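Local coordinates for protein sugar phosphate isomerase/epimerase (PDB 3OBE) that probably acts as an isomerase or epimerase on sugar-type substrates, with a xylose isomerase-like TIM-barrel fold, at residues G24-S29 with E54-R59; S135-E140 with W166-H171; T208-V213 with P237-L242. All coordinates share one frame; numbering follows the deposited sequence. Where two conformers were deposited one is given.

Contact 1: G24-S29 with E54-R59; sequences GLQTYS and EIFGYR. With EOH (ethanol), chain G.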
loop_
_atom_site.group_PDB
_atom_site.type_symbol
_atom_site.label_atom_id
_atom_site.label_comp_id
_atom_site.label_asym_id
_atom_site.label_seq_id
_atom_site.Cartn_x
_atom_site.Cartn_y
_atom_site.Cartn_z
ATOM N N GLY A 24 -0.106 -7.309 7.667
ATOM C CA GLY A 24 1.030 -6.565 7.169
ATOM C C GLY A 24 1.267 -5.212 7.802
ATOM O O GLY A 24 0.369 -4.611 8.431
ATOM N N LEU A 25 2.484 -4.729 7.592
ATOM C CA LEU A 25 2.900 -3.401 8.058
ATOM C C LEU A 25 3.678 -2.719 6.968
ATOM O O LEU A 25 4.631 -3.310 6.428
ATOM C CB LEU A 25 3.841 -3.521 9.295
ATOM C CG LEU A 25 4.374 -2.178 9.837
ATOM C CD1 LEU A 25 3.263 -1.337 10.456
ATOM C CD2 LEU A 25 5.478 -2.369 10.867
ATOM N N GLN A 26 3.343 -1.456 6.690
ATOM C CA GLN A 26 4.204 -0.593 5.881
ATOM C C GLN A 26 5.317 -0.049 6.764
ATOM O O GLN A 26 5.080 0.660 7.728
ATOM C CB GLN A 26 3.387 0.519 5.224
ATOM C CG GLN A 26 4.173 1.714 4.659
ATOM C CD GLN A 26 5.304 1.329 3.708
ATOM O OE1 GLN A 26 6.470 1.490 4.046
ATOM N NE2 GLN A 26 4.961 0.797 2.524
ATOM N N THR A 27 6.557 -0.425 6.471
ATOM C CA THR A 27 7.630 -0.171 7.371
ATOM C C THR A 27 8.082 1.304 7.494
ATOM O O THR A 27 8.828 1.683 8.441
ATOM C CB THR A 27 8.874 -1.008 6.979
ATOM O OG1 THR A 27 9.297 -0.643 5.672
ATOM C CG2 THR A 27 8.575 -2.556 7.108
ATOM N N TYR A 28 7.627 2.124 6.556
ATOM C CA TYR A 28 7.799 3.549 6.667
ATOM C C TYR A 28 7.202 4.071 7.995
ATOM O O TYR A 28 7.690 5.057 8.541
ATOM C CB TYR A 28 7.152 4.231 5.489
ATOM C CG TYR A 28 7.459 5.710 5.397
ATOM C CD1 TYR A 28 8.726 6.158 5.061
ATOM C CD2 TYR A 28 6.458 6.649 5.688
ATOM C CE1 TYR A 28 9.000 7.518 4.972
ATOM C CE2 TYR A 28 6.729 8.007 5.608
ATOM C CZ TYR A 28 7.985 8.420 5.266
ATOM O OH TYR A 28 8.233 9.769 5.172
ATOM N N SER A 29 6.233 3.338 8.545
ATOM C CA SER A 29 5.644 3.668 9.853
ATOM C C SER A 29 6.653 3.788 10.976
ATOM O O SER A 29 6.390 4.505 11.926
ATOM C CB SER A 29 4.627 2.591 10.279
ATOM O OG SER A 29 3.612 2.456 9.298
ATOM N N GLU A 54 5.356 -4.348 3.837
ATOM C CA GLU A 54 5.389 -3.550 2.617
ATOM C C GLU A 54 6.461 -2.499 2.820
ATOM O O GLU A 54 6.439 -1.757 3.814
ATOM C CB GLU A 54 4.015 -2.913 2.326
ATOM C CG GLU A 54 3.978 -2.053 1.066
ATOM C CD GLU A 54 2.614 -1.450 0.889
ATOM O OE1 GLU A 54 2.310 -0.547 1.691
ATOM O OE2 GLU A 54 1.859 -1.890 -0.043
ATOM N N ILE A 55 7.478 -2.531 1.963
ATOM C CA ILE A 55 8.649 -1.678 2.163
ATOM C C ILE A 55 8.556 -0.401 1.296
ATOM O O ILE A 55 7.499 -0.092 0.733
ATOM C CB ILE A 55 9.961 -2.487 1.961
ATOM C CG1 ILE A 55 10.073 -3.006 0.541
ATOM C CG2 ILE A 55 10.024 -3.637 3.048
ATOM C CD1 ILE A 55 11.454 -3.495 0.196
ATOM N N PHE A 56 9.655 0.333 1.264
ATOM C CA PHE A 56 9.766 1.596 0.588
ATOM C C PHE A 56 11.243 1.796 0.274
ATOM O O PHE A 56 12.090 1.068 0.746
ATOM C CB PHE A 56 9.197 2.721 1.469
ATOM C CG PHE A 56 10.020 3.003 2.680
ATOM C CD1 PHE A 56 9.885 2.252 3.820
ATOM C CD2 PHE A 56 10.976 4.025 2.660
ATOM C CE1 PHE A 56 10.667 2.528 4.958
ATOM C CE2 PHE A 56 11.763 4.290 3.789
ATOM C CZ PHE A 56 11.606 3.536 4.917
ATOM N N GLY A 57 11.553 2.838 -0.490
ATOM C CA GLY A 57 12.932 3.311 -0.567
ATOM C C GLY A 57 13.699 2.878 -1.807
ATOM O O GLY A 57 14.900 3.104 -1.909
ATOM N N TYR A 58 13.038 2.190 -2.715
ATOM C CA TYR A 58 13.679 1.725 -3.943
ATOM C C TYR A 58 14.340 2.886 -4.651
ATOM O O TYR A 58 13.746 3.922 -4.782
ATOM C CB TYR A 58 12.625 1.133 -4.884
ATOM C CG TYR A 58 13.178 0.764 -6.258
ATOM C CD1 TYR A 58 13.993 -0.343 -6.437
ATOM C CD2 TYR A 58 12.917 1.554 -7.378
ATOM C CE1 TYR A 58 14.490 -0.671 -7.675
ATOM C CE2 TYR A 58 13.396 1.218 -8.631
ATOM C CZ TYR A 58 14.172 0.115 -8.781
ATOM O OH TYR A 58 14.690 -0.239 -10.014
ATOM N N ARG A 59 15.572 2.704 -5.113
ATOM C CA ARG A 59 16.269 3.780 -5.851
ATOM C C ARG A 59 16.514 3.286 -7.256
ATOM O O ARG A 59 17.155 2.262 -7.430
ATOM C CB ARG A 59 17.626 4.111 -5.201
ATOM C CG ARG A 59 17.533 4.708 -3.806
ATOM C CD ARG A 59 17.167 6.191 -3.841
HETATM C C1 EOH G . 13.894 0.951 3.037
HETATM C C2 EOH G . 14.446 1.136 4.421
HETATM O O EOH G . 13.345 -0.321 2.808
#
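The Phe56 ring lies between Tyr28 and a bound ethanol (probably from the crystallisation liquor): CD1 of the Tyr28 ring edge stands over the centre of one face, and ethanol C1 over the opposite face. The two aromatic rings make a T-shaped stack, centroids 5.1 Å apart and planes at 82°, while Tyr28 CB adds a CH-pi contact to the same face. At the edge of Phe56, Thr27 OG1 sits 3.5 Å from CD1. The site lies at the C-terminal ends of strands 24-26 and 52-55, parallel neighbours in a TIM barrel, the end that carries the active site in enzymes of this fold; the Tyr28 side chain also approaches a bound phosphate. Glu54 N donates to Leu25 O, and Thr27 N to Glu54 O. Gln26 and Glu54 form the parallel bridge, side chains on the same face of the sheet. With CG anti to the backbone N (chi1 164°) and a bend at chi2, the Gln26 amide folds over the second strand. Its NE2 meets Glu54 OE1 on its anti side at 3.1 Å, tilted out of the carboxylate plane, and, almost straight, Ile55 O at 3.2 Å from above the carbonyl plane. Bonds at both amide ends fix its rotation. An alanine at Gln26 would probably leave Ile55 O and Tyr28 N without these partners and let the Tyr28 turn shift against Phe56. Glu54 OE1 also bonds His244, and OE2 bonds Ser94. Gln26 OE1 accepts Tyr28 N on a lone pair, in the carbonyl plane, at 2.8 Å.

Contact 2: S135-E140 with W166-H171; sequences SLPRIE and WGYHNH. With PO4 (phosphate ion), chain C.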
loop_
_atom_site.group_PDB
_atom_site.type_symbol
_atom_site.label_atom_id
_atom_site.label_comp_id
_atom_site.label_asym_id
_atom_site.label_seq_id
_atom_site.Cartn_x
_atom_site.Cartn_y
_atom_site.Cartn_z
ATOM N N SER A 135 1.813 7.576 -5.168
ATOM C CA SER A 135 2.060 9.001 -5.460
ATOM C C SER A 135 1.208 9.417 -6.653
ATOM O O SER A 135 1.290 8.835 -7.738
ATOM C CB SER A 135 3.521 9.191 -5.789
ATOM O OG SER A 135 4.314 8.811 -4.689
ATOM N N LEU A 136 0.366 10.412 -6.410
ATOM C CA LEU A 136 -0.567 10.968 -7.393
ATOM C C LEU A 136 0.111 11.939 -8.327
ATOM O O LEU A 136 0.667 12.939 -7.862
ATOM C CB LEU A 136 -1.696 11.721 -6.649
ATOM C CG LEU A 136 -2.852 12.324 -7.483
ATOM C CD1 LEU A 136 -3.596 11.311 -8.331
ATOM C CD2 LEU A 136 -3.846 12.954 -6.496
ATOM N N PRO A 137 0.059 11.681 -9.645
ATOM C CA PRO A 137 0.547 12.697 -10.587
ATOM C C PRO A 137 -0.329 13.944 -10.629
ATOM O O PRO A 137 -1.430 13.980 -10.053
ATOM C CB PRO A 137 0.524 11.955 -11.934
ATOM C CG PRO A 137 0.626 10.487 -11.594
ATOM C CD PRO A 137 -0.251 10.428 -10.348
ATOM N N ARG A 138 0.167 14.970 -11.308
ATOM C CA ARG A 138 -0.649 16.121 -11.554
ATOM C C ARG A 138 -1.864 15.782 -12.388
ATOM O O ARG A 138 -1.726 15.389 -13.527
ATOM C CB ARG A 138 0.180 17.213 -12.240
ATOM C CG ARG A 138 -0.614 18.515 -12.368
ATOM C CD ARG A 138 0.195 19.755 -12.818
ATOM N NE ARG A 138 1.193 20.126 -11.819
ATOM C CZ ARG A 138 0.968 20.828 -10.720
ATOM N NH1 ARG A 138 -0.259 21.303 -10.432
ATOM N NH2 ARG A 138 1.985 21.074 -9.903
ATOM N N ILE A 139 -3.052 15.978 -11.826
ATOM C CA ILE A 139 -4.278 15.712 -12.565
ATOM C C ILE A 139 -5.168 16.909 -12.502
ATOM O O ILE A 139 -5.685 17.225 -11.429
ATOM C CB ILE A 139 -5.060 14.467 -11.981
ATOM C CG1 ILE A 139 -4.157 13.249 -11.818
ATOM C CG2 ILE A 139 -6.362 14.217 -12.803
ATOM C CD1 ILE A 139 -3.700 12.627 -13.003
ATOM N N GLU A 140 -5.289 17.608 -13.621
ATOM C CA GLU A 140 -6.099 18.821 -13.648
ATOM C C GLU A 140 -7.352 18.686 -14.461
ATOM O O GLU A 140 -8.270 19.491 -14.312
ATOM C CB GLU A 140 -5.238 19.978 -14.109
ATOM C CG GLU A 140 -4.264 20.242 -12.987
ATOM C CD GLU A 140 -3.117 21.197 -13.282
ATOM O OE1 GLU A 140 -2.689 21.333 -14.454
ATOM O OE2 GLU A 140 -2.622 21.743 -12.250
ATOM N N TRP A 166 0.748 -5.143 -9.984
ATOM C CA TRP A 166 0.927 -3.695 -9.866
ATOM C C TRP A 166 -0.325 -3.092 -9.276
ATOM O O TRP A 166 -1.427 -3.402 -9.718
ATOM C CB TRP A 166 1.240 -3.078 -11.227
ATOM C CG TRP A 166 1.720 -1.663 -11.142
ATOM C CD1 TRP A 166 3.018 -1.269 -11.126
ATOM C CD2 TRP A 166 0.934 -0.461 -11.028
ATOM N NE1 TRP A 166 3.104 0.092 -11.017
ATOM C CE2 TRP A 166 1.841 0.623 -10.991
ATOM C CE3 TRP A 166 -0.436 -0.187 -10.990
ATOM C CZ2 TRP A 166 1.419 1.943 -10.854
ATOM C CZ3 TRP A 166 -0.838 1.106 -10.903
ATOM C CH2 TRP A 166 0.066 2.156 -10.808
ATOM N N GLY A 167 -0.152 -2.145 -8.338
ATOM C CA GLY A 167 -1.261 -1.443 -7.724
ATOM C C GLY A 167 -0.982 0.036 -7.472
ATOM O O GLY A 167 0.162 0.467 -7.537
ATOM N N TYR A 168 -2.047 0.745 -7.127
ATOM C CA TYR A 168 -2.034 2.187 -6.881
ATOM C C TYR A 168 -2.648 2.482 -5.513
ATOM O O TYR A 168 -3.756 2.028 -5.216
ATOM C CB TYR A 168 -2.790 2.954 -7.964
ATOM C CG TYR A 168 -2.740 4.425 -7.745
ATOM C CD1 TYR A 168 -1.581 5.113 -8.012
ATOM C CD2 TYR A 168 -3.799 5.118 -7.123
ATOM C CE1 TYR A 168 -1.488 6.436 -7.770
ATOM C CE2 TYR A 168 -3.699 6.442 -6.859
ATOM C CZ TYR A 168 -2.545 7.106 -7.209
ATOM O OH TYR A 168 -2.412 8.470 -7.005
ATOM N N HIS A 169 -1.915 3.231 -4.694
ATOM C CA HIS A 169 -2.308 3.582 -3.324
ATOM C C HIS A 169 -2.703 5.033 -3.274
ATOM O O HIS A 169 -1.897 5.925 -3.621
ATOM C CB HIS A 169 -1.152 3.309 -2.370
ATOM C CG HIS A 169 -1.387 3.786 -0.982
ATOM N ND1 HIS A 169 -0.460 4.539 -0.312
ATOM C CD2 HIS A 169 -2.417 3.586 -0.118
ATOM C CE1 HIS A 169 -0.919 4.824 0.900
ATOM N NE2 HIS A 169 -2.111 4.265 1.049
ATOM N N ASN A 170 -3.948 5.275 -2.899
ATOM C CA ASN A 170 -4.508 6.588 -2.807
ATOM C C ASN A 170 -4.203 7.283 -1.465
ATOM O O ASN A 170 -3.949 6.633 -0.447
ATOM C CB ASN A 170 -6.059 6.590 -2.921
ATOM C CG ASN A 170 -6.707 5.820 -1.822
ATOM O OD1 ASN A 170 -6.691 4.590 -1.835
ATOM N ND2 ASN A 170 -7.279 6.516 -0.849
ATOM N N HIS A 171 -4.328 8.615 -1.458
ATOM C CA HIS A 171 -4.502 9.377 -0.215
ATOM C C HIS A 171 -5.865 10.065 -0.354
ATOM O O HIS A 171 -6.814 9.371 -0.680
ATOM C CB HIS A 171 -3.326 10.293 0.005
ATOM C CG HIS A 171 -2.051 9.519 0.199
ATOM N ND1 HIS A 171 -1.426 8.863 -0.845
ATOM C CD2 HIS A 171 -1.360 9.204 1.322
ATOM C CE1 HIS A 171 -0.370 8.213 -0.361
ATOM N NE2 HIS A 171 -0.317 8.389 0.947
HETATM P P PO4 C . 2.459 6.475 2.404
HETATM O O1 PO4 C . 3.454 6.726 3.544
HETATM O O2 PO4 C . 1.204 7.206 2.761
HETATM O O3 PO4 C . 2.227 4.935 2.466
HETATM O O4 PO4 C . 3.022 6.801 1.063
#
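Ser135 and Leu136 pass beside Tyr168 and His169 without a backbone hydrogen bond, the nearest CA atoms, Ser135 and His169, being 7.3 Å apart. Segment 135-140 follows strand 130-133 of the TIM barrel and leads into helix 142-160, which returns the chain to the parallel neighbour strand 165-169, so the contact sits at the C-terminal end of the barrel strands, within a beta-alpha-beta crossover. Tyr168 carries it. CG anti to the backbone N (chi1 -178°) carries its ring toward segment 135-140, where it presents an edge: Ser135 O lies near the ring plane, 3.7 Å from CE1. At the tip, the hydroxyl abuts Leu136, with OH 3.1 Å from Leu136 CA and 3.4 Å from Leu136 CD1. This is van der Waals packing; Leu136 N is close to the same hydroxyl but too poorly aligned to bond. The buried OH is instead hydrogen-bonded to Glu174, whose other carboxylate oxygen takes the backbone N of His171. Leu136, its side chain crossing the tyrosine obliquely, also rests on Ile200 and Phe204 of helix 200-207, and Ser135 O is held by Gln133. Beyond the strand, Asn170 ND2 bonds to His171 O at 2.9 Å, in the carbonyl plane and on a lone pair. His169 and His171 both approach a bound phosphate, probably from the crystallisation liquor, which may mark the substrate pocket. His169 is fixed through NE2 to Asp218, and its CE1 lies 3.5 Å from phosphate O3. His171 NE2 donates to phosphate O2 at 2.6 Å, nearly straight at 167°.

Contact 3: T208-V213 with P237-L242; sequences TDPDKV and PNRFKL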
loop_
_atom_site.group_PDB
_atom_site.type_symbol
_atom_site.label_atom_id
_atom_site.label_comp_id
_atom_site.label_asym_id
_atom_site.label_seq_id
_atom_site.Cartn_x
_atom_site.Cartn_y
_atom_site.Cartn_z
ATOM N N THR A 208 -8.266 1.837 -16.193
ATOM C CA THR A 208 -7.241 0.787 -16.033
ATOM C C THR A 208 -7.877 -0.591 -16.156
ATOM O O THR A 208 -9.050 -0.774 -15.884
ATOM C CB THR A 208 -6.466 0.876 -14.705
ATOM O OG1 THR A 208 -7.353 0.883 -13.588
ATOM C CG2 THR A 208 -5.645 2.163 -14.660
ATOM N N ASP A 209 -7.078 -1.512 -16.656
ATOM C CA ASP A 209 -7.501 -2.892 -16.884
ATOM C C ASP A 209 -7.382 -3.678 -15.614
ATOM O O ASP A 209 -6.264 -3.753 -15.069
ATOM C CB ASP A 209 -6.539 -3.489 -17.915
ATOM C CG ASP A 209 -6.920 -4.874 -18.386
ATOM O OD1 ASP A 209 -7.579 -5.679 -17.671
ATOM O OD2 ASP A 209 -6.477 -5.197 -19.522
ATOM N N PRO A 210 -8.469 -4.370 -15.173
ATOM C CA PRO A 210 -8.392 -5.159 -13.931
ATOM C C PRO A 210 -7.298 -6.224 -13.941
ATOM O O PRO A 210 -6.799 -6.565 -12.891
ATOM C CB PRO A 210 -9.779 -5.814 -13.802
ATOM C CG PRO A 210 -10.705 -5.006 -14.717
ATOM C CD PRO A 210 -9.840 -4.297 -15.735
ATOM N N ASP A 211 -6.941 -6.739 -15.106
ATOM C CA ASP A 211 -5.883 -7.753 -15.202
ATOM C C ASP A 211 -4.476 -7.156 -15.137
ATOM O O ASP A 211 -3.494 -7.886 -14.952
ATOM C CB ASP A 211 -6.077 -8.592 -16.477
ATOM C CG ASP A 211 -7.398 -9.407 -16.463
ATOM O OD1 ASP A 211 -7.869 -9.780 -15.349
ATOM O OD2 ASP A 211 -7.952 -9.654 -17.569
ATOM N N LYS A 212 -4.345 -5.839 -15.282
ATOM C CA LYS A 212 -3.040 -5.171 -15.212
ATOM C C LYS A 212 -2.846 -4.360 -13.912
ATOM O O LYS A 212 -1.753 -4.220 -13.473
ATOM C CB LYS A 212 -2.864 -4.216 -16.377
ATOM C CG LYS A 212 -2.836 -4.884 -17.752
ATOM C CD LYS A 212 -2.828 -3.827 -18.858
ATOM C CE LYS A 212 -3.026 -4.413 -20.265
ATOM N NZ LYS A 212 -3.126 -3.359 -21.292
ATOM N N VAL A 213 -3.919 -3.767 -13.395
ATOM C CA VAL A 213 -3.856 -2.804 -12.332
ATOM C C VAL A 213 -4.861 -3.122 -11.244
ATOM O O VAL A 213 -6.047 -3.317 -11.531
ATOM C CB VAL A 213 -4.136 -1.385 -12.879
ATOM C CG1 VAL A 213 -4.299 -0.332 -11.729
ATOM C CG2 VAL A 213 -3.030 -0.975 -13.847
ATOM N N PRO A 237 -15.521 -4.146 -6.589
ATOM C CA PRO A 237 -15.129 -5.196 -5.657
ATOM C C PRO A 237 -13.908 -5.998 -6.098
ATOM O O PRO A 237 -13.176 -6.504 -5.249
ATOM C CB PRO A 237 -16.359 -6.080 -5.614
ATOM C CG PRO A 237 -17.140 -5.800 -6.799
ATOM C CD PRO A 237 -16.864 -4.323 -7.090
ATOM N N ASN A 238 -13.692 -6.072 -7.412
ATOM C CA ASN A 238 -12.574 -6.841 -7.950
ATOM C C ASN A 238 -11.336 -5.997 -8.138
ATOM O O ASN A 238 -10.292 -6.522 -8.522
ATOM C CB ASN A 238 -12.962 -7.481 -9.302
ATOM C CG ASN A 238 -13.379 -6.453 -10.356
ATOM O OD1 ASN A 238 -14.044 -5.428 -10.049
ATOM N ND2 ASN A 238 -13.033 -6.731 -11.611
ATOM N N ARG A 239 -11.412 -4.709 -7.843
ATOM C CA ARG A 239 -10.269 -3.801 -8.093
ATOM C C ARG A 239 -9.421 -3.475 -6.854
ATOM O O ARG A 239 -8.217 -3.276 -6.949
ATOM C CB ARG A 239 -10.749 -2.491 -8.684
ATOM C CG ARG A 239 -11.637 -2.598 -9.917
ATOM C CD ARG A 239 -11.104 -3.444 -11.042
ATOM N NE ARG A 239 -9.770 -3.041 -11.445
ATOM C CZ ARG A 239 -9.518 -1.982 -12.205
ATOM N NH1 ARG A 239 -10.506 -1.211 -12.631
ATOM N NH2 ARG A 239 -8.265 -1.705 -12.531
ATOM N N PHE A 240 -10.066 -3.442 -5.684
ATOM C CA PHE A 240 -9.391 -3.168 -4.436
ATOM C C PHE A 240 -8.880 -4.463 -3.859
ATOM O O PHE A 240 -9.607 -5.160 -3.147
ATOM C CB PHE A 240 -10.375 -2.432 -3.517
ATOM C CG PHE A 240 -10.684 -1.057 -3.975
ATOM C CD1 PHE A 240 -9.663 -0.132 -4.107
ATOM C CD2 PHE A 240 -11.979 -0.646 -4.295
ATOM C CE1 PHE A 240 -9.923 1.166 -4.537
ATOM C CE2 PHE A 240 -12.205 0.635 -4.736
ATOM C CZ PHE A 240 -11.202 1.528 -4.831
ATOM N N LYS A 241 -7.637 -4.817 -4.195
ATOM C CA LYS A 241 -7.078 -6.107 -3.816
ATOM C C LYS A 241 -6.255 -6.044 -2.512
ATOM O O LYS A 241 -6.019 -7.083 -1.892
ATOM C CB LYS A 241 -6.215 -6.709 -4.956
ATOM C CG LYS A 241 -7.034 -7.128 -6.203
ATOM C CD LYS A 241 -6.183 -7.916 -7.203
ATOM C CE LYS A 241 -6.958 -8.362 -8.446
ATOM N NZ LYS A 241 -6.056 -8.885 -9.501
ATOM N N LEU A 242 -5.831 -4.847 -2.135
ATOM C CA LEU A 242 -5.149 -4.585 -0.867
ATOM C C LEU A 242 -5.851 -3.429 -0.165
ATOM O O LEU A 242 -6.461 -2.539 -0.795
ATOM C CB LEU A 242 -3.676 -4.212 -1.091
ATOM C CG LEU A 242 -2.751 -5.192 -1.771
ATOM C CD1 LEU A 242 -1.405 -4.516 -2.082
ATOM C CD2 LEU A 242 -2.587 -6.454 -0.933
HETATM O O HOH W 1 -8.010 -5.025 -10.498
HETATM O O HOH W 2 -4.846 -6.892 -10.862
HETATM O O HOH W 3 -8.973 -7.810 -10.927
#
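Thr208 OG1 accepts a hydrogen bond from Arg239 NH2 at 2.9 Å, close to the guanidinium plane, and is itself bonded to Phe204 O of helix 200-207. Next, Asp209 makes an Asx turn: its OD1 takes Asp211 N, and its O takes both Lys212 N and Val213 N, which curls the loop round. Pro210 rides on the arginine. Its CA stands over one face of the guanidinium, 3.5 Å from Arg239 NE, and its CB and CG lean on Arg239 CD and NE. Asn238 ND2 comes alongside the proline ring, 4.0 Å from CB. Here, at the N-terminal end of the TIM barrel, the loop after helix 200-207 enters strand 213-218, which runs parallel to strand 240-245, and Arg239, just ahead of the latter, bonds to the loop. The Arg239 chain bends at chi2 and chi3 (both near -53°), which turns the guanidinium to the loop, while NH1 bonds to Leu205 O of helix 200-207. Pro210 O accepts from water 2 at 2.8 Å. Val213 O receives the second NH2 bond, 2.9 Å and nearly straight at 176°, in the guanidinium plane but above that of the carbonyl. Water 1, at the guanidinium edge, accepts from Arg239 NE at 2.8 Å.

Contacts 1, 2 and 3 follow one another along the chain, each closing before the next opens, and all reach the same parallel sheet of the barrel. Contacts 1 and 2 lie at the C-terminal ends of their strands, centres about 17 Å apart, with a phosphate near both Tyr28 and His171, so they probably line one pocket from two sides. Contact 3 lies at the other end of the barrel, its centre about 21 Å from that of contact 1 and 14 Å from that of contact 2. Contacts 2 and 3 touch where strands 165-169 and 213-218 run side by side: Trp166 CZ3 packs on Val213 CG1 at 3.8 Å.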